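PDB 6AGZ: Old Yellow Enzyme from Pichia, which probably uses its bound FMN to reduce the carbon-carbon double bond of enone compounds asymmetrically, as a flavin-dependent oxidoreductase of the old yellow enzyme family. Local coordinates for residues R28-T34 / I340-F346; S283-P287 / R315-Y319. The contacts are given in a common frame with arbitrary orientation. Numbering follows the deposited sequence.

Contact 1: residues R28-T34 / I340-F346. With FMN (flavin mononucleotide), chain C.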
loop_
_atom_site.group_PDB
_atom_site.type_symbol
_atom_site.label_atom_id
_atom_site.label_comp_id
_atom_site.label_asym_id
_atom_site.label_seq_id
_atom_site.Cartn_x
_atom_site.Cartn_y
_atom_site.Cartn_z
ATOM N N ARG A 28 21.853 -0.712 17.099
ATOM C CA ARG A 28 20.631 -1.010 16.362
ATOM C C ARG A 28 20.713 -2.359 15.658
ATOM O O ARG A 28 19.955 -2.618 14.718
ATOM C CB ARG A 28 20.332 0.118 15.371
ATOM C CG ARG A 28 20.448 1.486 16.027
ATOM C CD ARG A 28 20.024 2.633 15.132
ATOM N NE ARG A 28 20.255 3.910 15.801
ATOM C CZ ARG A 28 19.916 5.095 15.303
ATOM N NH1 ARG A 28 19.324 5.174 14.120
ATOM N NH2 ARG A 28 20.169 6.200 15.990
ATOM N N LEU A 29 21.621 -3.224 16.104
ATOM C CA LEU A 29 21.696 -4.601 15.638
ATOM C C LEU A 29 20.822 -5.471 16.532
ATOM O O LEU A 29 20.940 -5.422 17.761
ATOM C CB LEU A 29 23.143 -5.096 15.656
ATOM C CG LEU A 29 23.383 -6.585 15.403
ATOM C CD1 LEU A 29 23.071 -6.950 13.960
ATOM C CD2 LEU A 29 24.813 -6.964 15.760
ATOM N N VAL A 30 19.947 -6.261 15.917
ATOM C CA VAL A 30 18.948 -7.039 16.637
ATOM C C VAL A 30 19.126 -8.512 16.304
ATOM O O VAL A 30 19.382 -8.873 15.150
ATOM C CB VAL A 30 17.517 -6.574 16.296
ATOM C CG1 VAL A 30 16.485 -7.398 17.056
ATOM C CG2 VAL A 30 17.352 -5.094 16.598
ATOM N N PHE A 31 19.002 -9.358 17.325
ATOM C CA PHE A 31 18.877 -10.798 17.149
ATOM C C PHE A 31 17.394 -11.116 17.005
ATOM O O PHE A 31 16.666 -11.145 18.006
ATOM C CB PHE A 31 19.487 -11.552 18.333
ATOM C CG PHE A 31 19.519 -13.048 18.158
ATOM C CD1 PHE A 31 19.406 -13.624 16.903
ATOM C CD2 PHE A 31 19.661 -13.879 19.259
ATOM C CE1 PHE A 31 19.435 -14.998 16.749
ATOM C CE2 PHE A 31 19.692 -15.252 19.111
ATOM C CZ PHE A 31 19.579 -15.812 17.855
ATOM N N PRO A 32 16.909 -11.346 15.789
ATOM C CA PRO A 32 15.479 -11.592 15.588
ATOM C C PRO A 32 15.069 -12.907 16.225
ATOM O O PRO A 32 15.930 -13.729 16.575
ATOM C CB PRO A 32 15.340 -11.643 14.055
ATOM C CG PRO A 32 16.628 -11.084 13.513
ATOM C CD PRO A 32 17.663 -11.427 14.529
ATOM N N PRO A 33 13.770 -13.140 16.408
ATOM C CA PRO A 33 13.327 -14.426 16.960
ATOM C C PRO A 33 13.787 -15.578 16.080
ATOM O O PRO A 33 13.574 -15.577 14.868
ATOM C CB PRO A 33 11.799 -14.298 16.980
ATOM C CG PRO A 33 11.488 -13.208 16.003
ATOM C CD PRO A 33 12.634 -12.254 16.104
ATOM N N THR A 34 14.440 -16.560 16.701
ATOM C CA THR A 34 15.012 -17.689 15.973
ATOM C C THR A 34 14.697 -18.970 16.734
ATOM O O THR A 34 15.273 -19.223 17.797
ATOM C CB THR A 34 16.520 -17.520 15.785
ATOM O OG1 THR A 34 16.786 -16.235 15.208
ATOM C CG2 THR A 34 17.062 -18.602 14.864
ATOM N N ILE A 340 18.293 -3.164 12.425
ATOM C CA ILE A 340 18.695 -4.186 11.465
ATOM C C ILE A 340 18.811 -5.511 12.204
ATOM O O ILE A 340 19.594 -5.632 13.155
ATOM C CB ILE A 340 20.016 -3.831 10.765
ATOM C CG1 ILE A 340 19.858 -2.540 9.957
ATOM C CG2 ILE A 340 20.460 -4.971 9.864
ATOM C CD1 ILE A 340 18.936 -2.674 8.763
ATOM N N GLY A 341 18.034 -6.499 11.769
ATOM C CA GLY A 341 18.043 -7.819 12.373
ATOM C C GLY A 341 18.854 -8.806 11.540
ATOM O O GLY A 341 18.734 -8.843 10.317
ATOM N N CYS A 342 19.681 -9.590 12.226
ATOM C CA CYS A 342 20.483 -10.640 11.599
ATOM C C CYS A 342 20.310 -11.911 12.419
ATOM O O CYS A 342 20.765 -11.978 13.566
ATOM C CB CYS A 342 21.955 -10.235 11.512
ATOM S SG CYS A 342 22.246 -8.648 10.697
ATOM N N SER A 343 19.657 -12.918 11.835
ATOM C CA SER A 343 19.300 -14.137 12.558
ATOM C C SER A 343 20.276 -15.280 12.299
ATOM O O SER A 343 20.886 -15.803 13.236
ATOM C CB SER A 343 17.877 -14.570 12.182
ATOM O OG SER A 343 17.615 -15.896 12.611
ATOM N N ARG A 344 20.437 -15.675 11.032
ATOM C CA ARG A 344 21.182 -16.892 10.724
ATOM C C ARG A 344 22.649 -16.773 11.122
ATOM O O ARG A 344 23.234 -17.726 11.650
ATOM C CB ARG A 344 21.041 -17.229 9.239
ATOM C CG ARG A 344 19.696 -17.856 8.895
ATOM C CD ARG A 344 19.511 -18.059 7.399
ATOM N NE ARG A 344 19.178 -16.816 6.708
ATOM C CZ ARG A 344 18.787 -16.752 5.438
ATOM N NH1 ARG A 344 18.676 -17.862 4.720
ATOM N NH2 ARG A 344 18.502 -15.580 4.888
ATOM N N TYR A 345 23.259 -15.611 10.891
ATOM C CA TYR A 345 24.645 -15.424 11.301
ATOM C C TYR A 345 24.789 -15.214 12.802
ATOM O O TYR A 345 25.874 -15.449 13.343
ATOM C CB TYR A 345 25.274 -14.255 10.544
ATOM C CG TYR A 345 25.741 -14.640 9.161
ATOM C CD1 TYR A 345 26.884 -15.407 8.985
ATOM C CD2 TYR A 345 25.035 -14.246 8.033
ATOM C CE1 TYR A 345 27.315 -15.769 7.725
ATOM C CE2 TYR A 345 25.458 -14.603 6.767
ATOM C CZ TYR A 345 26.598 -15.363 6.619
ATOM O OH TYR A 345 27.023 -15.720 5.360
ATOM N N PHE A 346 23.728 -14.785 13.486
ATOM C CA PHE A 346 23.798 -14.674 14.939
ATOM C C PHE A 346 23.832 -16.047 15.597
ATOM O O PHE A 346 24.361 -16.189 16.706
ATOM C CB PHE A 346 22.619 -13.856 15.462
ATOM C CG PHE A 346 23.000 -12.834 16.496
ATOM C CD1 PHE A 346 23.920 -13.136 17.487
ATOM C CD2 PHE A 346 22.444 -11.565 16.470
ATOM C CE1 PHE A 346 24.273 -12.191 18.435
ATOM C CE2 PHE A 346 22.791 -10.618 17.416
ATOM C CZ PHE A 346 23.706 -10.932 18.400
HETATM N N1 FMN C . 11.097 -15.624 12.668
HETATM C C2 FMN C . 10.092 -15.425 13.597
HETATM O O2 FMN C . 9.375 -14.428 13.522
HETATM N N3 FMN C . 9.887 -16.342 14.607
HETATM C C4 FMN C . 10.689 -17.460 14.692
HETATM O O4 FMN C . 10.513 -18.283 15.589
HETATM C C4A FMN C . 11.699 -17.661 13.760
HETATM N N5 FMN C . 12.496 -18.779 13.848
HETATM C C5A FMN C . 13.503 -18.984 12.930
HETATM C C6 FMN C . 14.303 -20.115 13.026
HETATM C C7 FMN C . 15.318 -20.330 12.104
HETATM C C7M FMN C . 16.183 -21.549 12.211
HETATM C C8 FMN C . 15.534 -19.414 11.083
HETATM C C8M FMN C . 16.631 -19.645 10.086
HETATM C C9 FMN C . 14.732 -18.285 10.986
HETATM C C9A FMN C . 13.714 -18.064 11.910
HETATM N N10 FMN C . 12.912 -16.940 11.817
HETATM C C10 FMN C . 11.904 -16.740 12.743
HETATM C "C1'" FMN C . 13.142 -15.936 10.724
HETATM C "C2'" FMN C . 14.237 -14.977 11.201
HETATM O "O2'" FMN C . 13.788 -14.296 12.352
HETATM C "C3'" FMN C . 14.665 -13.969 10.135
HETATM O "O3'" FMN C . 13.584 -13.127 9.804
HETATM C "C4'" FMN C . 15.180 -14.677 8.886
HETATM O "O4'" FMN C . 16.088 -15.690 9.256
HETATM C "C5'" FMN C . 15.886 -13.714 7.940
HETATM O "O5'" FMN C . 16.915 -13.042 8.632
HETATM P P FMN C . 18.456 -13.379 8.314
HETATM O O1P FMN C . 18.689 -13.264 6.826
HETATM O O2P FMN C . 19.354 -12.406 9.040
HETATM O O3P FMN C . 18.758 -14.784 8.777
#

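Contact 2: residues S283-P287 / R315-Y319. With FMN (flavin mononucleotide), chain C.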
loop_
_atom_site.group_PDB
_atom_site.type_symbol
_atom_site.label_atom_id
_atom_site.label_comp_id
_atom_site.label_asym_id
_atom_site.label_seq_id
_atom_site.Cartn_x
_atom_site.Cartn_y
_atom_site.Cartn_z
ATOM N N SER A 283 8.167 -5.140 13.371
ATOM C CA SER A 283 9.173 -5.995 12.756
ATOM C C SER A 283 8.700 -6.444 11.379
ATOM O O SER A 283 7.584 -6.953 11.236
ATOM C CB SER A 283 9.464 -7.211 13.636
ATOM O OG SER A 283 10.499 -8.000 13.077
ATOM N N ILE A 284 9.550 -6.254 10.371
ATOM C CA ILE A 284 9.232 -6.578 8.989
ATOM C C ILE A 284 10.374 -7.372 8.371
ATOM O O ILE A 284 11.547 -7.222 8.736
ATOM C CB ILE A 284 8.930 -5.315 8.144
ATOM C CG1 ILE A 284 10.201 -4.506 7.882
ATOM C CG2 ILE A 284 7.881 -4.448 8.827
ATOM C CD1 ILE A 284 9.972 -3.320 6.970
ATOM N N VAL A 285 10.014 -8.220 7.414
ATOM C CA VAL A 285 10.940 -9.119 6.739
ATOM C C VAL A 285 11.190 -8.593 5.332
ATOM O O VAL A 285 10.242 -8.346 4.576
ATOM C CB VAL A 285 10.392 -10.557 6.699
ATOM C CG1 VAL A 285 11.178 -11.394 5.706
ATOM C CG2 VAL A 285 10.439 -11.170 8.089
ATOM N N GLU A 286 12.463 -8.419 4.990
ATOM C CA GLU A 286 12.810 -7.948 3.661
ATOM C C GLU A 286 12.579 -9.053 2.633
ATOM O O GLU A 286 12.940 -10.210 2.874
ATOM C CB GLU A 286 14.264 -7.482 3.618
ATOM C CG GLU A 286 14.542 -6.259 4.480
ATOM C CD GLU A 286 13.672 -5.073 4.104
ATOM O OE1 GLU A 286 13.755 -4.604 2.948
ATOM O OE2 GLU A 286 12.896 -4.611 4.966
ATOM N N PRO A 287 11.970 -8.732 1.482
ATOM C CA PRO A 287 11.634 -9.653 0.388
ATOM C C PRO A 287 12.785 -10.580 -0.005
ATOM O O PRO A 287 13.909 -10.111 -0.187
ATOM C CB PRO A 287 11.281 -8.709 -0.773
ATOM C CG PRO A 287 11.604 -7.308 -0.286
ATOM C CD PRO A 287 11.519 -7.363 1.192
ATOM N N ARG A 315 14.024 -4.192 10.492
ATOM C CA ARG A 315 14.071 -4.814 9.175
ATOM C C ARG A 315 15.021 -6.002 9.217
ATOM O O ARG A 315 16.176 -5.858 9.634
ATOM C CB ARG A 315 14.519 -3.805 8.116
ATOM C CG ARG A 315 13.782 -2.477 8.200
ATOM C CD ARG A 315 14.207 -1.521 7.098
ATOM N NE ARG A 315 13.809 -1.995 5.777
ATOM C CZ ARG A 315 13.853 -1.254 4.676
ATOM N NH1 ARG A 315 14.272 0.003 4.737
ATOM N NH2 ARG A 315 13.474 -1.765 3.513
ATOM N N SER A 316 14.540 -7.172 8.795
ATOM C CA SER A 316 15.357 -8.378 8.852
ATOM C C SER A 316 15.335 -9.120 7.522
ATOM O O SER A 316 14.349 -9.079 6.780
ATOM C CB SER A 316 14.890 -9.318 9.971
ATOM O OG SER A 316 15.016 -8.700 11.239
ATOM N N GLY A 317 16.443 -9.803 7.232
ATOM C CA GLY A 317 16.529 -10.704 6.097
ATOM C C GLY A 317 17.565 -10.350 5.050
ATOM O O GLY A 317 17.441 -9.336 4.357
ATOM N N GLY A 318 18.597 -11.189 4.921
ATOM C CA GLY A 318 19.556 -11.074 3.842
ATOM C C GLY A 318 20.662 -10.061 4.042
ATOM O O GLY A 318 21.589 -10.017 3.223
ATOM N N TYR A 319 20.603 -9.249 5.101
ATOM C CA TYR A 319 21.464 -8.075 5.211
ATOM C C TYR A 319 22.949 -8.408 5.297
ATOM O O TYR A 319 23.778 -7.548 4.983
ATOM C CB TYR A 319 21.058 -7.243 6.428
ATOM C CG TYR A 319 19.872 -6.342 6.180
ATOM C CD1 TYR A 319 19.948 -5.308 5.257
ATOM C CD2 TYR A 319 18.682 -6.516 6.872
ATOM C CE1 TYR A 319 18.871 -4.476 5.024
ATOM C CE2 TYR A 319 17.598 -5.689 6.648
ATOM C CZ TYR A 319 17.699 -4.670 5.723
ATOM O OH TYR A 319 16.623 -3.843 5.495
HETATM N N1 FMN C . 11.097 -15.624 12.668
HETATM C C2 FMN C . 10.092 -15.425 13.597
HETATM O O2 FMN C . 9.375 -14.428 13.522
HETATM N N3 FMN C . 9.887 -16.342 14.607
HETATM C C4 FMN C . 10.689 -17.460 14.692
HETATM O O4 FMN C . 10.513 -18.283 15.589
HETATM C C4A FMN C . 11.699 -17.661 13.760
HETATM N N5 FMN C . 12.496 -18.779 13.848
HETATM C C5A FMN C . 13.503 -18.984 12.930
HETATM C C6 FMN C . 14.303 -20.115 13.026
HETATM C C7 FMN C . 15.318 -20.330 12.104
HETATM C C7M FMN C . 16.183 -21.549 12.211
HETATM C C8 FMN C . 15.534 -19.414 11.083
HETATM C C8M FMN C . 16.631 -19.645 10.086
HETATM C C9 FMN C . 14.732 -18.285 10.986
HETATM C C9A FMN C . 13.714 -18.064 11.910
HETATM N N10 FMN C . 12.912 -16.940 11.817
HETATM C C10 FMN C . 11.904 -16.740 12.743
HETATM C "C1'" FMN C . 13.142 -15.936 10.724
HETATM C "C2'" FMN C . 14.237 -14.977 11.201
HETATM O "O2'" FMN C . 13.788 -14.296 12.352
HETATM C "C3'" FMN C . 14.665 -13.969 10.135
HETATM O "O3'" FMN C . 13.584 -13.127 9.804
HETATM C "C4'" FMN C . 15.180 -14.677 8.886
HETATM O "O4'" FMN C . 16.088 -15.690 9.256
HETATM C "C5'" FMN C . 15.886 -13.714 7.940
HETATM O "O5'" FMN C . 16.915 -13.042 8.632
HETATM P P FMN C . 18.456 -13.379 8.314
HETATM O O1P FMN C . 18.689 -13.264 6.826
HETATM O O2P FMN C . 19.354 -12.406 9.040
HETATM O O3P FMN C . 18.758 -14.784 8.777
HETATM O O HOH W 1 12.043 -8.274 11.115
#

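Contact 1: residues R28-T34 / I340-F346
Strands 29-31 and 338-341 run parallel here and are joined by three backbone hydrogen bonds. Ile340 N donates to Arg28 O (2.9 Å), Val30 N to Ile340 O (2.9 Å) and Cys342 N to Val30 O (3.0 Å). Leu29 and Ile340 point to one face of the sheet. Val30 points to the other, the face of Gly341. A CB on Gly341 would clash with the ring of Pro32, whose CG already lies 3.7 Å from Gly341 CA. Leu29 takes a t, p rotamer that puts CD1 3.8 Å from Cys342 SG and CD2 4.5 Å from Phe346 CE2. With Phe31 at chi1 t and Phe346 at chi1 -135°, between wells, Phe31 CB meets Phe346 CD2 at 3.5 Å, and the two ring planes are inclined at 36° with centroids 4.6 Å apart. The Phe346 side chain also touches Pro353 of helix 352-358. Past the strands, Ser343 OG (chi1 t) donates a hydrogen bond to Thr34 OG1 (2.7 Å). Thr34 OG1 (chi1 m) in turn donates one to Pro32 O (3.0 Å), so the two hydroxyls form a short chain. FMN binds beside them. Its O2' donates to Pro33 O (2.8 Å). Ser343 N and Arg344 N bind phosphate oxygens O2P and O3P, both at 2.9 Å. The Arg344 side chain bends back, with chi3 at -77°, so that NE reaches O3P (2.9 Å) and NH2 reaches O1P (3.0 Å). Strands 29-31 and 338-341 close the TIM barrel, and the backbone NH groups just after the eighth strand contribute to a phosphate site common among phosphate-binding TIM barrels.

Contact 2: residues S283-P287 / R315-Y319
The FMN phosphate site of this TIM barrel draws on the turn that follows strand 313-316. Gly318 N donates to FMN O1P at 2.8 Å, and Gly317 CA lies 3.4 Å from the same oxygen. Gly317 has phi/psi of 119/113°, where a CB would jam against the preceding carbonyl. Gly318 also has positive phi, which favours glycine. Behind this turn the strands pair in parallel. Ser316 N donates to Ile284 O (3.0 Å), and Glu286 N donates to Ser316 O (2.7 Å, nearly linear). Glu286 then folds its side chain back, m at chi1 and chi2, into a two-pronged salt bridge. Arg315 NE meets Glu286 OE2 and Arg315 NH2 meets Glu286 OE1, each at 2.9 Å. Glu286 CG also packs 3.3 Å from Tyr319 OH, a hydroxyl hydrogen-bonded to Asp331. On the face of Ser316, a water lies 2.5 Å from Ser283 OG and 3.0 Å from Ser316 OG. It donates to Ile284 O (2.6 Å), so that carbonyl serves both water and strand. Ile284 CD1 lies 4.1 Å from Arg315 CG on the other face, where Ile284 also touches Met305 and Leu306 of helix 303-308. Strands 281-285 and 313-316 are sixth and seventh in the barrel. Strand 236-240 flanks the pair beyond Ser283, and strand 338-341 flanks it beyond Arg315.

Overall arrangement
Both contacts join neighbouring parallel strands of one barrel, and strands 313-316 and 338-341 lie side by side between them. Gly341 N sits 2.9 Å from Arg315 O, a probable hydrogen bond. Pro32 CG packs 3.7 Å from Ser316 OG. Contact 1 closes the barrel between distant parts of the chain, and contact 2 is nested within that loop. Contact 1 is buried, with apolar and aromatic side chains besides its hydroxyl pair. Contact 2 is smaller and only partly buried, and depends more on charge and a water. Both touch FMN: contact 1 reaches its phosphate, ribityl chain and flavin ring, contact 2 meets FMN mainly at the phosphate, through Gly317 and Gly318.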